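Local coordinates for protein phosphodiesterase (Candida albicans, PDB 6CPU) that is a phosphodiesterase of the mainly helical HD superfamily that holds a zinc ion and a magnesium ion, at residues Y185-L189 against E255-F259; A214-F220 against Q284-F289; Y232-L236 against H317-I321; I238-I242 against L340-V344; I403-L409 against H446-K451. One frame throughout, in Å; residues are numbered along the deposited sequence.

In the fold
From the N terminus, helix 177-193 is the first to pair, with helix 253-264 in interaction 1. Before that loop closes, helix 205-216 and helix 227-242 have started others. Interaction 2 joins the end of helix 205-216 to helix 276-292, interaction 3 sets helix 227-242 against the loop 317-321, and interaction 4 sets the same helix further on against helix 336-348. All four cross one another and none nests. Interactions 1 and 2 do not touch, but both touch 3 and 4: L256 meets Y235 and D239, and F287 meets L320 and Y240. Interaction 5 follows in series, closing a separate loop onto helix 446-462, with nearest atoms about 7 Å from interaction 4.

Interaction 1 (Y185-L189 against E255-F259); sequences YLYRL and ELLAF
R188 and E255 form a salt bridge between two helices of this largely helical phosphodiesterase, 177-193 and 253-264, whose local axes pass 11.3 Å apart at 123°. CB of R188 points neither at nor away from helix 253-264. A bend about CB-CG (chi2 -73°) turns the chain, and CD and NE carry the guanidinium over beside the Y187 ring, where Y187 CE2 lies on one of its faces near the rim. NH2 sits at the edge of that ring. At the tip, NH1 does the bonding: it donates to E255 OE2 at 3.0 Å, in the guanidinium plane but from above the carboxylate plane, the two planes standing almost perpendicular. NH1 also donates to a water at 2.7 Å, which reaches on to E255 OE1 by a weak bond. Deeper in, Y187 touches A258, with CE1 4.0 Å from A258 CB. Around them, F259 makes an edge-to-face contact with W395, and C394 of helix 377-394 touches both Y187 and F259. The hydroxyl of Y187 ends against F259 of the second helix, its OH 3.3 Å from F259 N at an angle too poor for a hydrogen bond and 3.4 Å from F259 CB.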
# COMPACT_ATOMS: atom_id res chain seq x y z
N TYR A 185 -15.50 16.99 -4.23
CA TYR A 185 -16.18 17.89 -3.31
C TYR A 185 -16.29 17.29 -1.91
O TYR A 185 -16.02 17.95 -0.92
CB TYR A 185 -17.57 18.23 -3.87
CG TYR A 185 -18.48 18.89 -2.86
CD1 TYR A 185 -19.54 18.20 -2.29
CD2 TYR A 185 -18.27 20.21 -2.48
CE1 TYR A 185 -20.37 18.80 -1.36
CE2 TYR A 185 -19.10 20.83 -1.56
CZ TYR A 185 -20.14 20.12 -1.00
OH TYR A 185 -20.95 20.75 -0.09
N LEU A 186 -16.67 16.02 -1.85
CA LEU A 186 -16.79 15.31 -0.58
C LEU A 186 -15.42 15.08 0.07
O LEU A 186 -15.30 15.15 1.28
CB LEU A 186 -17.54 13.99 -0.78
CG LEU A 186 -19.01 14.10 -1.21
CD1 LEU A 186 -19.57 12.75 -1.65
CD2 LEU A 186 -19.86 14.67 -0.10
N TYR A 187 -14.40 14.83 -0.74
CA TYR A 187 -13.04 14.70 -0.24
C TYR A 187 -12.61 16.00 0.44
O TYR A 187 -12.12 16.01 1.58
CB TYR A 187 -12.09 14.36 -1.38
CG TYR A 187 -10.63 14.33 -1.00
CD1 TYR A 187 -10.16 13.43 -0.05
CD2 TYR A 187 -9.72 15.18 -1.61
CE1 TYR A 187 -8.82 13.40 0.30
CE2 TYR A 187 -8.39 15.15 -1.27
CZ TYR A 187 -7.94 14.26 -0.32
OH TYR A 187 -6.61 14.24 0.01
N ARG A 188 -12.85 17.12 -0.24
CA ARG A 188 -12.46 18.42 0.29
C ARG A 188 -13.24 18.80 1.55
O ARG A 188 -12.70 19.42 2.46
CB ARG A 188 -12.58 19.50 -0.80
CG ARG A 188 -11.65 19.28 -1.98
CD ARG A 188 -10.20 19.58 -1.63
NE ARG A 188 -9.25 18.93 -2.53
CZ ARG A 188 -7.93 18.96 -2.38
NH1 ARG A 188 -7.38 19.63 -1.38
NH2 ARG A 188 -7.14 18.32 -3.25
N LEU A 189 -14.50 18.38 1.61
CA LEU A 189 -15.34 18.58 2.79
C LEU A 189 -14.74 17.87 3.99
O LEU A 189 -14.67 18.42 5.09
CB LEU A 189 -16.76 18.08 2.52
CG LEU A 189 -17.97 18.89 2.97
CD1 LEU A 189 -17.88 20.34 2.48
CD2 LEU A 189 -19.23 18.23 2.43
N GLU A 255 -4.32 18.05 4.85
CA GLU A 255 -4.61 17.65 3.48
C GLU A 255 -3.77 16.44 3.05
O GLU A 255 -4.28 15.52 2.42
CB GLU A 255 -4.33 18.83 2.56
CG GLU A 255 -4.79 18.67 1.13
CD GLU A 255 -4.73 19.99 0.37
OE1 GLU A 255 -4.92 21.06 1.00
OE2 GLU A 255 -4.48 19.96 -0.84
N LEU A 256 -2.48 16.46 3.38
CA LEU A 256 -1.62 15.30 3.12
C LEU A 256 -2.05 14.08 3.92
O LEU A 256 -2.12 12.98 3.37
CB LEU A 256 -0.15 15.60 3.41
CG LEU A 256 0.62 16.33 2.32
CD1 LEU A 256 2.07 16.51 2.75
CD2 LEU A 256 0.54 15.60 0.99
N LEU A 257 -2.37 14.26 5.20
CA LEU A 257 -2.87 13.14 5.99
C LEU A 257 -4.16 12.54 5.42
O LEU A 257 -4.31 11.33 5.39
CB LEU A 257 -3.07 13.54 7.45
CG LEU A 257 -1.82 13.81 8.30
CD1 LEU A 257 -2.21 14.15 9.73
CD2 LEU A 257 -0.84 12.66 8.30
N ALA A 258 -5.10 13.38 4.97
CA ALA A 258 -6.33 12.85 4.37
C ALA A 258 -6.01 11.92 3.18
O ALA A 258 -6.57 10.83 3.05
CB ALA A 258 -7.26 13.99 3.93
N PHE A 259 -5.15 12.40 2.29
CA PHE A 259 -4.69 11.63 1.15
C PHE A 259 -4.08 10.29 1.58
O PHE A 259 -4.39 9.25 1.01
CB PHE A 259 -3.70 12.47 0.34
CG PHE A 259 -2.82 11.69 -0.60
CD1 PHE A 259 -3.35 11.01 -1.69
CD2 PHE A 259 -1.44 11.67 -0.43
CE1 PHE A 259 -2.54 10.32 -2.56
CE2 PHE A 259 -0.62 10.99 -1.30
CZ PHE A 259 -1.17 10.30 -2.38
O HOH W 1 -8.29 21.21 0.62

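Interaction 2 (A214-F220 against Q284-F289); sequences AVGHWSF and QACFHF
With CG anti to the backbone N (chi1 -165°) and a sharp turn at chi2 (-97°), Q284 folds its amide against the F220 ring and delivers NE2 to the C-terminal end of helix 205-216 and the loop after it. F220 has its own ring anti to N (chi1 -176°), which brings a face under the glutamine: Q284 CG stands 3.8 Å from the F220 ring centroid in a CH-pi contact, and the amide lies nearly parallel to the ring, stacked on it. NE2 makes two bonds, to H217 O at 2.7 Å, in the plane of the amide, and to V215 O at 3.1 Å, where it comes from above the carbonyl plane. V215 O has a second donor in H288 NE2 at 2.9 Å; NE2 lies in the carbonyl plane, and V215 O in the imidazole plane. Two side chains of one helix thus grip a carbonyl near the end of another, and with OE1 bonded to R468 NH1 the orientation of the Q284 amide is fixed. Beyond the polar centre W218 forms an aromatic cluster with H288 and F289 and also touches A285: its CE3 is 3.7 Å from H288 CB, and its CH2 is 3.5 Å from F289 CE1. The indole NE1 bonds T467 O. On the other flank V215 CG1 touches F287 CE2 at 3.9 Å. Helix 227-242 covers V215, Q284 and F287 through M237, helix 336-348 lies against F287 through L343, and helix 446-462 touches A285 (A461) and F289 (L457, C460).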
# COMPACT_ATOMS: atom_id res chain seq x y z
N ALA A 214 13.41 7.07 12.51
CA ALA A 214 13.11 5.79 11.83
C ALA A 214 13.20 5.94 10.31
O ALA A 214 13.90 5.18 9.63
CB ALA A 214 11.74 5.26 12.27
N VAL A 215 12.51 6.95 9.76
CA VAL A 215 12.61 7.25 8.33
C VAL A 215 14.08 7.47 7.91
O VAL A 215 14.48 7.14 6.80
CB VAL A 215 11.73 8.46 7.98
CG1 VAL A 215 12.04 8.99 6.59
CG2 VAL A 215 10.25 8.08 8.06
N GLY A 216 14.86 8.02 8.84
CA GLY A 216 16.28 8.23 8.63
C GLY A 216 17.18 7.01 8.53
O GLY A 216 18.25 7.12 7.97
N HIS A 217 16.76 5.86 9.07
CA HIS A 217 17.57 4.63 9.03
C HIS A 217 17.36 3.81 7.76
O HIS A 217 16.21 3.59 7.35
CB HIS A 217 17.23 3.73 10.20
CG HIS A 217 17.80 4.18 11.51
ND1 HIS A 217 17.23 5.17 12.27
CD2 HIS A 217 18.89 3.75 12.20
CE1 HIS A 217 17.93 5.34 13.37
NE2 HIS A 217 18.95 4.49 13.35
N TRP A 218 18.44 3.31 7.17
CA TRP A 218 18.32 2.29 6.11
C TRP A 218 17.76 1.00 6.70
O TRP A 218 17.06 0.25 6.01
CB TRP A 218 19.64 2.02 5.39
CG TRP A 218 19.50 0.95 4.36
CD1 TRP A 218 20.00 -0.32 4.41
CD2 TRP A 218 18.72 1.02 3.16
NE1 TRP A 218 19.61 -1.03 3.29
CE2 TRP A 218 18.83 -0.23 2.51
CE3 TRP A 218 17.97 2.04 2.55
CZ2 TRP A 218 18.20 -0.49 1.29
CZ3 TRP A 218 17.35 1.77 1.34
CH2 TRP A 218 17.47 0.52 0.72
N SER A 219 18.06 0.73 7.96
CA SER A 219 17.44 -0.38 8.68
C SER A 219 16.05 0.06 9.16
O SER A 219 15.79 0.15 10.35
CB SER A 219 18.32 -0.82 9.85
OG SER A 219 17.92 -2.09 10.34
N PHE A 220 15.16 0.31 8.21
CA PHE A 220 13.84 0.86 8.50
C PHE A 220 13.03 -0.16 9.28
O PHE A 220 12.74 -1.25 8.75
CB PHE A 220 13.15 1.20 7.18
CG PHE A 220 11.81 1.88 7.33
CD1 PHE A 220 11.68 3.04 8.06
CD2 PHE A 220 10.67 1.36 6.70
CE1 PHE A 220 10.45 3.67 8.19
CE2 PHE A 220 9.44 1.98 6.83
CZ PHE A 220 9.33 3.15 7.57
N GLN A 284 10.02 4.21 1.40
CA GLN A 284 11.18 4.59 2.22
C GLN A 284 12.50 4.17 1.58
O GLN A 284 13.49 4.91 1.67
CB GLN A 284 11.05 3.98 3.61
CG GLN A 284 12.00 4.57 4.66
CD GLN A 284 13.27 3.76 4.87
OE1 GLN A 284 13.52 2.73 4.21
NE2 GLN A 284 14.07 4.18 5.85
N ALA A 285 12.53 3.00 0.94
CA ALA A 285 13.69 2.58 0.14
C ALA A 285 13.95 3.57 -0.97
O ALA A 285 15.08 4.06 -1.12
CB ALA A 285 13.49 1.18 -0.42
N CYS A 286 12.92 3.87 -1.76
CA CYS A 286 13.03 4.90 -2.81
C CYS A 286 13.54 6.21 -2.23
O CYS A 286 14.41 6.88 -2.82
CB CYS A 286 11.68 5.17 -3.48
SG CYS A 286 11.28 4.03 -4.81
N PHE A 287 12.98 6.59 -1.09
CA PHE A 287 13.35 7.83 -0.41
C PHE A 287 14.87 7.86 -0.14
O PHE A 287 15.54 8.84 -0.46
CB PHE A 287 12.56 7.96 0.88
CG PHE A 287 12.60 9.33 1.49
CD1 PHE A 287 11.99 10.40 0.86
CD2 PHE A 287 13.21 9.54 2.72
CE1 PHE A 287 12.00 11.66 1.42
CE2 PHE A 287 13.22 10.80 3.30
CZ PHE A 287 12.62 11.86 2.64
N HIS A 288 15.40 6.78 0.42
CA HIS A 288 16.85 6.69 0.67
C HIS A 288 17.67 6.69 -0.63
O HIS A 288 18.67 7.43 -0.71
CB HIS A 288 17.20 5.49 1.54
CG HIS A 288 17.16 5.77 3.00
ND1 HIS A 288 18.28 5.71 3.81
CD2 HIS A 288 16.14 6.16 3.81
CE1 HIS A 288 17.94 6.03 5.05
NE2 HIS A 288 16.65 6.30 5.07
N PHE A 289 17.26 5.91 -1.63
CA PHE A 289 17.92 5.94 -2.94
C PHE A 289 18.04 7.37 -3.46
O PHE A 289 19.12 7.81 -3.86
CB PHE A 289 17.20 5.08 -3.99
CG PHE A 289 17.16 3.60 -3.69
CD1 PHE A 289 18.02 3.02 -2.77
CD2 PHE A 289 16.26 2.78 -4.36
CE1 PHE A 289 17.98 1.66 -2.51
CE2 PHE A 289 16.22 1.42 -4.12
CZ PHE A 289 17.07 0.85 -3.19

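Interaction 3 (Y232-L236 against H317-I321); sequences YCVYL and HTVLI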
# COMPACT_ATOMS: atom_id res chain seq x y z
N TYR A 232 2.11 8.57 9.35
CA TYR A 232 2.96 9.74 9.61
C TYR A 232 4.29 9.66 8.87
O TYR A 232 4.78 10.67 8.39
CB TYR A 232 3.19 9.96 11.10
CG TYR A 232 3.70 11.35 11.37
CD1 TYR A 232 5.06 11.59 11.57
CD2 TYR A 232 2.83 12.43 11.41
CE1 TYR A 232 5.54 12.88 11.82
CE2 TYR A 232 3.29 13.72 11.66
CZ TYR A 232 4.64 13.94 11.86
OH TYR A 232 5.11 15.23 12.11
N CYS A 233 4.88 8.47 8.80
CA CYS A 233 6.08 8.26 8.00
C CYS A 233 5.90 8.68 6.55
O CYS A 233 6.78 9.34 5.97
CB CYS A 233 6.55 6.81 8.06
SG CYS A 233 7.16 6.27 9.68
N VAL A 234 4.78 8.31 5.94
CA VAL A 234 4.49 8.74 4.58
C VAL A 234 4.42 10.27 4.51
O VAL A 234 4.97 10.87 3.59
CB VAL A 234 3.18 8.12 4.05
CG1 VAL A 234 2.87 8.67 2.66
CG2 VAL A 234 3.29 6.61 3.99
N TYR A 235 3.75 10.89 5.47
CA TYR A 235 3.65 12.34 5.50
C TYR A 235 5.05 12.98 5.53
O TYR A 235 5.32 13.90 4.77
CB TYR A 235 2.79 12.81 6.69
CG TYR A 235 3.07 14.23 7.10
CD1 TYR A 235 2.68 15.30 6.29
CD2 TYR A 235 3.78 14.52 8.26
CE1 TYR A 235 2.97 16.61 6.65
CE2 TYR A 235 4.06 15.82 8.63
CZ TYR A 235 3.66 16.87 7.82
OH TYR A 235 3.96 18.16 8.21
N LEU A 236 5.92 12.49 6.40
CA LEU A 236 7.29 13.01 6.50
C LEU A 236 8.01 12.98 5.15
O LEU A 236 8.60 13.97 4.72
CB LEU A 236 8.09 12.22 7.53
CG LEU A 236 7.69 12.45 8.98
CD1 LEU A 236 8.40 11.46 9.88
CD2 LEU A 236 7.95 13.89 9.41
N HIS A 317 12.50 17.98 17.05
CA HIS A 317 11.90 18.21 15.74
C HIS A 317 10.84 17.15 15.44
O HIS A 317 11.03 15.98 15.77
CB HIS A 317 12.97 18.18 14.66
CG HIS A 317 14.08 19.15 14.89
ND1 HIS A 317 13.92 20.51 14.76
CD2 HIS A 317 15.37 18.96 15.25
CE1 HIS A 317 15.06 21.11 15.02
NE2 HIS A 317 15.96 20.20 15.33
N THR A 318 9.72 17.56 14.83
CA THR A 318 8.65 16.61 14.44
C THR A 318 8.55 16.41 12.93
O THR A 318 7.74 15.60 12.47
CB THR A 318 7.27 17.06 14.96
OG1 THR A 318 6.97 18.39 14.50
CG2 THR A 318 7.23 17.02 16.48
N VAL A 319 9.36 17.13 12.15
CA VAL A 319 9.46 16.92 10.71
C VAL A 319 10.92 16.85 10.28
O VAL A 319 11.81 17.24 11.03
CB VAL A 319 8.73 18.02 9.90
CG1 VAL A 319 7.25 18.07 10.27
CG2 VAL A 319 9.38 19.39 10.11
N LEU A 320 11.15 16.36 9.06
CA LEU A 320 12.50 16.22 8.53
C LEU A 320 13.09 17.61 8.28
O LEU A 320 12.44 18.45 7.64
CB LEU A 320 12.52 15.41 7.23
CG LEU A 320 11.87 14.02 7.28
CD1 LEU A 320 12.14 13.26 5.99
CD2 LEU A 320 12.32 13.21 8.49
N ILE A 321 14.28 17.86 8.81
CA ILE A 321 14.93 19.16 8.69
C ILE A 321 16.07 19.05 7.68
O ILE A 321 17.10 18.46 7.98
CB ILE A 321 15.50 19.65 10.04
CG1 ILE A 321 14.44 19.61 11.15
CG2 ILE A 321 16.07 21.05 9.90
CD1 ILE A 321 13.22 20.48 10.90
O HOH W 2 9.17 16.01 6.62
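Y232 OH gives its proton to T318 O at 2.7 Å, the single direct hydrogen bond between residues 232-236 and 317-321. The carbonyl oxygen lies at the edge of the phenol ring, while the hydroxyl approaches from above the carbonyl plane. One turn on, L236 CD2 lies 3.5 Å from T318 O and 3.6 Å from V319 CA, with CG anti to the carbonyl carbon (chi1 -71°). L236 CB meets L320 CG at 4.2 Å, and V319 CG1 rests obliquely on Y235, 3.9 Å from its OH. A water completes the shell: it donates to L236 O at 2.8 Å and accepts from L320 N at 3.2 Å, so two backbone polar groups that do not meet directly are joined through it. Within the helix, Y235 CD2 lies over a face of the Y232 ring, and L208 and L211 of helix 205-216 touch that tyrosine. On the far side of the loop Q301 bonds V319 O and I321 N, and L320 reaches F287 on helix 276-292. The contact is that of an irregular connection laid across a helix: in this mainly helical HD-type phosphodiesterase fold, the long loop between helices 276-292 and 336-348 is fastened to helix 227-242 through its main chain and the side chains of V319 and L320.

Interaction 4 (I238-I242 against L340-V344); sequences IDYAI and LGLLV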
# COMPACT_ATOMS: atom_id res chain seq x y z
N ILE A 238 6.70 12.45 1.89
CA ILE A 238 6.07 13.16 0.80
C ILE A 238 6.10 14.68 1.00
O ILE A 238 6.35 15.42 0.05
CB ILE A 238 4.62 12.67 0.56
CG1 ILE A 238 4.62 11.18 0.22
CG2 ILE A 238 3.96 13.48 -0.54
CD1 ILE A 238 5.23 10.81 -1.12
N ASP A 239 5.84 15.16 2.22
CA ASP A 239 5.92 16.59 2.50
C ASP A 239 7.32 17.11 2.15
O ASP A 239 7.46 18.16 1.51
CB ASP A 239 5.58 16.88 3.96
CG ASP A 239 5.44 18.38 4.26
OD1 ASP A 239 5.07 19.16 3.37
OD2 ASP A 239 5.68 18.78 5.42
N TYR A 240 8.34 16.35 2.54
CA TYR A 240 9.75 16.70 2.31
C TYR A 240 10.06 16.82 0.82
O TYR A 240 10.75 17.75 0.40
CB TYR A 240 10.64 15.64 2.96
CG TYR A 240 12.11 16.00 3.08
CD1 TYR A 240 12.53 16.93 4.02
CD2 TYR A 240 13.07 15.38 2.29
CE1 TYR A 240 13.88 17.26 4.15
CE2 TYR A 240 14.43 15.70 2.42
CZ TYR A 240 14.82 16.64 3.36
OH TYR A 240 16.16 16.96 3.48
N ALA A 241 9.54 15.89 0.02
CA ALA A 241 9.70 15.91 -1.42
C ALA A 241 8.97 17.09 -2.06
O ALA A 241 9.51 17.76 -2.94
CB ALA A 241 9.23 14.60 -2.02
N ILE A 242 7.73 17.34 -1.62
CA ILE A 242 6.93 18.46 -2.14
C ILE A 242 7.65 19.80 -1.90
O ILE A 242 7.67 20.66 -2.79
CB ILE A 242 5.52 18.51 -1.49
CG1 ILE A 242 4.67 17.33 -1.97
CG2 ILE A 242 4.80 19.80 -1.82
CD1 ILE A 242 3.40 17.11 -1.16
N LEU A 340 9.34 13.35 -6.85
CA LEU A 340 8.03 13.27 -6.20
C LEU A 340 7.16 12.20 -6.87
O LEU A 340 6.51 11.41 -6.20
CB LEU A 340 7.30 14.61 -6.22
CG LEU A 340 5.90 14.66 -5.59
CD1 LEU A 340 5.95 14.24 -4.13
CD2 LEU A 340 5.26 16.03 -5.72
N GLY A 341 7.17 12.18 -8.21
CA GLY A 341 6.44 11.17 -8.98
C GLY A 341 6.86 9.75 -8.66
O GLY A 341 6.02 8.85 -8.58
N LEU A 342 8.17 9.54 -8.46
CA LEU A 342 8.69 8.23 -8.11
C LEU A 342 8.20 7.83 -6.72
O LEU A 342 7.77 6.69 -6.51
CB LEU A 342 10.22 8.23 -8.12
CG LEU A 342 10.97 6.93 -8.44
CD1 LEU A 342 12.30 6.90 -7.69
CD2 LEU A 342 10.21 5.65 -8.15
N LEU A 343 8.27 8.77 -5.78
CA LEU A 343 7.83 8.51 -4.42
C LEU A 343 6.33 8.20 -4.36
O LEU A 343 5.93 7.26 -3.69
CB LEU A 343 8.14 9.70 -3.52
CG LEU A 343 9.64 9.91 -3.32
CD1 LEU A 343 9.91 11.27 -2.71
CD2 LEU A 343 10.23 8.79 -2.48
N VAL A 344 5.52 9.01 -5.05
CA VAL A 344 4.08 8.75 -5.14
C VAL A 344 3.80 7.37 -5.78
O VAL A 344 2.98 6.62 -5.27
CB VAL A 344 3.33 9.91 -5.84
CG1 VAL A 344 1.89 9.55 -6.15
CG2 VAL A 344 3.34 11.16 -4.96
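No ring, amide or carboxylate takes part where I238, A241 and I242 meet L340, L343 and V344; faces and edges are replaced by methyl and methylene surfaces. The two helices, 227-242 and 336-348, run nearly antiparallel here at 163°, with local axes 10.0 Å apart. A241 lies at their centre. Its CB points at the other helix and touches two leucines, 3.5 Å from L343 CD1, a close methyl-methyl approach, and 3.9 Å from L340 CD1. L340 extends its CG away from the backbone N (chi1 179°) and puts both methyls against I242: CD1 and CD2 are each 4.0 Å from I242 CG1. The same CD1 meets I238 CG2 at 4.2 Å, with the two side chains at about a right angle. I238 instead lies alongside L343, the two chains pointing opposite ways, with its CD1 3.9 Å from L343 CB and also touching V344 CG2. Other helices and the loop residue W395 continue the apolar layer: L256 and W395 touch I242, L283 and L290 touch L343, and F386 and L391 touch V344. Just beyond helix 336-348 come the zinc ligands H349 and D350. With no hydrogen bond between the segments, adhesion rests on dispersion and on the exclusion of water, and the fit is set by side-chain shape; the small A241 is consistent with the 5.7 Å between its CA and L340 CA.

Interaction 5 (I403-L409 against H446-K451); sequences IEEKSEL and HDNTVK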
# COMPACT_ATOMS: atom_id res chain seq x y z
N ILE A 403 6.71 16.14 -16.67
CA ILE A 403 7.99 15.87 -16.01
C ILE A 403 9.02 17.00 -16.14
O ILE A 403 9.96 17.06 -15.35
CB ILE A 403 8.64 14.55 -16.49
CG1 ILE A 403 8.95 14.57 -17.99
CG2 ILE A 403 7.76 13.35 -16.14
CD1 ILE A 403 10.00 13.56 -18.37
N GLU A 404 8.85 17.85 -17.15
CA GLU A 404 9.62 19.09 -17.30
C GLU A 404 8.77 20.08 -18.07
O GLU A 404 7.81 19.68 -18.74
CB GLU A 404 10.93 18.84 -18.05
CG GLU A 404 11.91 17.98 -17.27
CD GLU A 404 13.33 18.12 -17.75
OE1 GLU A 404 13.55 18.28 -18.98
OE2 GLU A 404 14.24 18.03 -16.90
N GLU A 405 9.12 21.36 -18.01
CA GLU A 405 8.35 22.39 -18.73
C GLU A 405 8.23 22.08 -20.23
O GLU A 405 7.19 22.36 -20.83
CB GLU A 405 8.95 23.78 -18.52
CG GLU A 405 8.78 24.32 -17.12
CD GLU A 405 9.05 25.82 -17.01
OE1 GLU A 405 9.89 26.34 -17.78
OE2 GLU A 405 8.41 26.47 -16.16
N LYS A 406 9.28 21.51 -20.81
CA LYS A 406 9.33 21.23 -22.25
C LYS A 406 8.56 19.95 -22.63
O LYS A 406 7.91 19.90 -23.68
CB LYS A 406 10.79 21.09 -22.70
CG LYS A 406 10.98 21.25 -24.21
CD LYS A 406 12.24 20.57 -24.71
CE LYS A 406 12.33 20.64 -26.23
NZ LYS A 406 13.34 19.69 -26.77
N SER A 407 8.64 18.93 -21.78
CA SER A 407 8.09 17.61 -22.08
C SER A 407 6.57 17.59 -22.05
O SER A 407 5.94 18.36 -21.34
CB SER A 407 8.64 16.59 -21.09
OG SER A 407 8.15 15.29 -21.36
N GLU A 408 5.99 16.68 -22.82
CA GLU A 408 4.56 16.42 -22.75
C GLU A 408 4.24 15.13 -21.99
O GLU A 408 3.08 14.82 -21.79
CB GLU A 408 3.94 16.41 -24.15
CG GLU A 408 3.87 17.81 -24.76
CD GLU A 408 3.23 17.84 -26.14
OE1 GLU A 408 2.95 16.76 -26.71
OE2 GLU A 408 3.00 18.96 -26.66
N LEU A 409 5.27 14.40 -21.56
CA LEU A 409 5.07 13.22 -20.69
C LEU A 409 4.57 13.67 -19.32
O LEU A 409 5.24 14.42 -18.61
CB LEU A 409 6.36 12.42 -20.53
CG LEU A 409 6.23 11.10 -19.74
CD1 LEU A 409 5.37 10.10 -20.50
CD2 LEU A 409 7.58 10.49 -19.42
N HIS A 446 15.06 12.10 -23.47
CA HIS A 446 14.97 12.46 -22.06
C HIS A 446 13.79 11.75 -21.37
O HIS A 446 13.96 11.16 -20.31
CB HIS A 446 14.87 13.97 -21.88
CG HIS A 446 14.91 14.41 -20.45
ND1 HIS A 446 15.93 14.04 -19.60
CD2 HIS A 446 14.07 15.17 -19.72
CE1 HIS A 446 15.72 14.56 -18.41
NE2 HIS A 446 14.59 15.25 -18.45
N ASP A 447 12.61 11.80 -21.99
CA ASP A 447 11.40 11.15 -21.45
C ASP A 447 11.65 9.68 -21.13
O ASP A 447 11.40 9.24 -20.00
CB ASP A 447 10.23 11.30 -22.42
CG ASP A 447 9.66 12.71 -22.46
OD1 ASP A 447 10.18 13.60 -21.76
OD2 ASP A 447 8.67 12.93 -23.20
N ASN A 448 12.15 8.91 -22.10
CA ASN A 448 12.41 7.48 -21.88
C ASN A 448 13.57 7.20 -20.93
O ASN A 448 13.65 6.12 -20.34
CB ASN A 448 12.61 6.75 -23.22
CG ASN A 448 11.36 6.73 -24.07
OD1 ASN A 448 10.24 6.71 -23.55
ND2 ASN A 448 11.54 6.74 -25.38
N THR A 449 14.48 8.16 -20.78
CA THR A 449 15.55 8.07 -19.78
C THR A 449 14.99 8.24 -18.36
O THR A 449 15.35 7.48 -17.46
CB THR A 449 16.65 9.12 -20.05
OG1 THR A 449 17.28 8.83 -21.31
CG2 THR A 449 17.71 9.12 -18.95
N VAL A 450 14.13 9.23 -18.17
CA VAL A 450 13.44 9.42 -16.89
C VAL A 450 12.64 8.16 -16.53
O VAL A 450 12.75 7.65 -15.41
CB VAL A 450 12.53 10.67 -16.91
CG1 VAL A 450 11.60 10.72 -15.71
CG2 VAL A 450 13.38 11.94 -16.97
N LYS A 451 11.89 7.63 -17.50
CA LYS A 451 11.11 6.40 -17.30
C LYS A 451 11.97 5.24 -16.86
O LYS A 451 11.59 4.49 -15.97
CB LYS A 451 10.38 5.99 -18.58
CG LYS A 451 9.09 6.73 -18.85
CD LYS A 451 8.59 6.37 -20.25
CE LYS A 451 7.08 6.39 -20.33
NZ LYS A 451 6.63 6.43 -21.75
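An ST turn at S407 meets the first turn of helix 446-462 through D447. The serine hydroxyl serves both sides: it accepts from L409 N at 3.0 Å, closing the turn, and donates to D447 OD1 at 2.7 Å. With OG anti to the backbone N (chi1 -179°), S407 meets OD1 on its syn side, 26° out of the carboxylate plane. Lying at the start of a helix, the carboxylate is probably also stabilised by the helix dipole. L409 slides along D447 in the opposite direction, its CB 3.6 Å from D447 OD2, and goes on to K451, where L409 CD1 lies 4.1 Å from NZ. In the HD-type phosphodiesterase fold this loop, 403-409, precedes helix 411-421, and its two ends are drawn together by a backbone bond from I403 N to L409 O. I403 turns inward: its CG1 takes the place between the backbone N and the carbonyl carbon (chi1 61°), and its CD1 stands 3.4 Å from D447 OD1. The same methyl meets V450 CG2 tip to tip at 4.0 Å, beside L414 of helix 411-421, which touches both I403 and V450. Further out, the extended chain of E404 crosses H446 at about a right angle, with OE2 3.2 Å from H446 NE2. V450 CG2 covers one face of that imidazole near the rim. Q338 of helix 336-348 lies against E404, H446 and V450, and its NE2, like N335 ND2, donates to I403 O.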